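Aminopentol aminotransferase (Sphingopyxis macrogoltabida, PDB 6HBS) catalyses the pyridoxal-phosphate-dependent deamination of aminopentol, the hydrolysed form of fumonisin B1, to its 2-keto product, passing the amino group preferably to pyruvate. Local coordinates at the interface of chains A and B. Numbering follows the deposited sequence. Chains: chain A/B, Aminopentol aminotransferase.

The interface of chains A and B. Residues chain A 150, 157-159; chain B 127, 130-131, 282.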
loop_
_atom_site.group_PDB
_atom_site.type_symbol
_atom_site.label_atom_id
_atom_site.label_comp_id
_atom_site.label_asym_id
_atom_site.label_seq_id
_atom_site.Cartn_x
_atom_site.Cartn_y
_atom_site.Cartn_z
ATOM N N PRO A 150 1.344 7.914 10.951
ATOM C CA PRO A 150 1.683 8.840 12.032
ATOM C C PRO A 150 0.658 8.797 13.177
ATOM O O PRO A 150 1.059 8.931 14.347
ATOM C CB PRO A 150 1.763 10.208 11.322
ATOM C CG PRO A 150 2.153 9.837 9.884
ATOM C CD PRO A 150 1.403 8.536 9.611
ATOM N N ALA A 157 9.469 7.900 16.927
ATOM C CA ALA A 157 10.546 8.714 16.270
ATOM C C ALA A 157 9.968 9.423 15.029
ATOM O O ALA A 157 9.345 8.782 14.169
ATOM C CB ALA A 157 11.713 7.852 15.900
ATOM N N GLY A 158 10.056 10.762 15.007
ATOM C CA GLY A 158 9.563 11.573 13.887
ATOM C C GLY A 158 8.066 11.809 13.908
ATOM O O GLY A 158 7.517 12.344 12.942
ATOM N N ILE A 159 7.392 11.415 14.995
ATOM C CA ILE A 159 5.957 11.610 15.138
ATOM C C ILE A 159 5.699 12.825 16.040
ATOM O O ILE A 159 6.260 12.931 17.094
ATOM C CB ILE A 159 5.296 10.343 15.698
ATOM C CG1 ILE A 159 5.617 9.118 14.825
ATOM C CG2 ILE A 159 3.793 10.530 15.898
ATOM C CD1 ILE A 159 5.219 9.257 13.369
ATOM N N VAL B 127 8.196 11.571 8.029
ATOM C CA VAL B 127 8.494 11.087 9.359
ATOM C C VAL B 127 10.023 10.992 9.554
ATOM O O VAL B 127 10.569 11.441 10.597
ATOM C CB VAL B 127 7.770 9.753 9.633
ATOM C CG1 VAL B 127 8.236 9.137 10.936
ATOM C CG2 VAL B 127 6.258 9.923 9.656
ATOM N N ARG B 130 11.562 14.507 10.058
ATOM C CA ARG B 130 11.289 15.031 11.379
ATOM C C ARG B 130 12.231 14.356 12.379
ATOM O O ARG B 130 12.831 15.030 13.233
ATOM C CB ARG B 130 9.802 14.894 11.719
ATOM C CG ARG B 130 8.941 15.861 10.914
ATOM C CD ARG B 130 7.477 15.604 11.073
ATOM N NE ARG B 130 6.715 16.760 10.630
ATOM C CZ ARG B 130 5.437 16.729 10.306
ATOM N NH1 ARG B 130 4.770 15.588 10.401
ATOM N NH2 ARG B 130 4.836 17.839 9.881
ATOM N N ALA B 131 12.395 13.033 12.261
ATOM C CA ALA B 131 13.303 12.303 13.177
ATOM C C ALA B 131 14.750 12.777 13.010
ATOM O O ALA B 131 15.481 12.924 14.013
ATOM C CB ALA B 131 13.213 10.807 12.950
ATOM N N ILE B 282 12.979 5.364 12.819
ATOM C CA ILE B 282 11.538 5.436 12.630
ATOM C C ILE B 282 10.971 4.022 12.541
ATOM O O ILE B 282 11.703 3.106 12.230
ATOM C CB ILE B 282 11.201 6.256 11.376
ATOM C CG1 ILE B 282 11.722 5.607 10.086
ATOM C CG2 ILE B 282 11.706 7.681 11.536
ATOM C CD1 ILE B 282 11.273 6.347 8.828
HETATM O O HOH W 1 5.091 13.054 11.582
#
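B:Val127, on helix 118-133, meets A:Ile159 at the apolar centre of this patch, where a helix of one subunit packs against a loop of the other. The delta-methyl CD1 of A:Ile159 reaches both valine methyls and lies 3.9 Å from CG1 of B:Val127. With chi1 at 172°, CG1 stands anti to the valine's own backbone N and points at the loop backbone, while CG2 is turned towards the ring of A:Pro150. There CG2 of B:Val127 comes within 4.1 Å of CG of A:Pro150, the two side chains meeting at a slant. Cutting B:Val127 back to an alanine removes both methyls and is likely to leave CD1 of A:Ile159 and CG of A:Pro150 without these partners, opening a gap between helix and loop.

Beyond this centre the loop presents backbone more than side chain, an example of how a glycine allows close approach to a helix. A:Gly158, at a positive phi of 80°, sets its CA 3.8 Å from CB of B:Ala131; the small size of both residues probably lets the main chains draw near. Alongside, the carbonyl O of A:Ala157 faces methyl groups: CG1 of B:Val127 at 3.4 Å and CG2 of B:Ile282 at 3.7 Å. The patch is one part of a two-fold interface and has a twin with the chains exchanged; dimers are usual in class-III aminotransferases, so the contact is likely to be biological.

At the polar rim B:Arg130 rests its CB and CD against the carbonyl O of A:Gly158, and its chain runs extended from CG to NE past the loop. A water bridges the chains, lying in the guanidinium plane 2.8 Å from NH1 of B:Arg130 and 2.9 Å from O of A:Gly158.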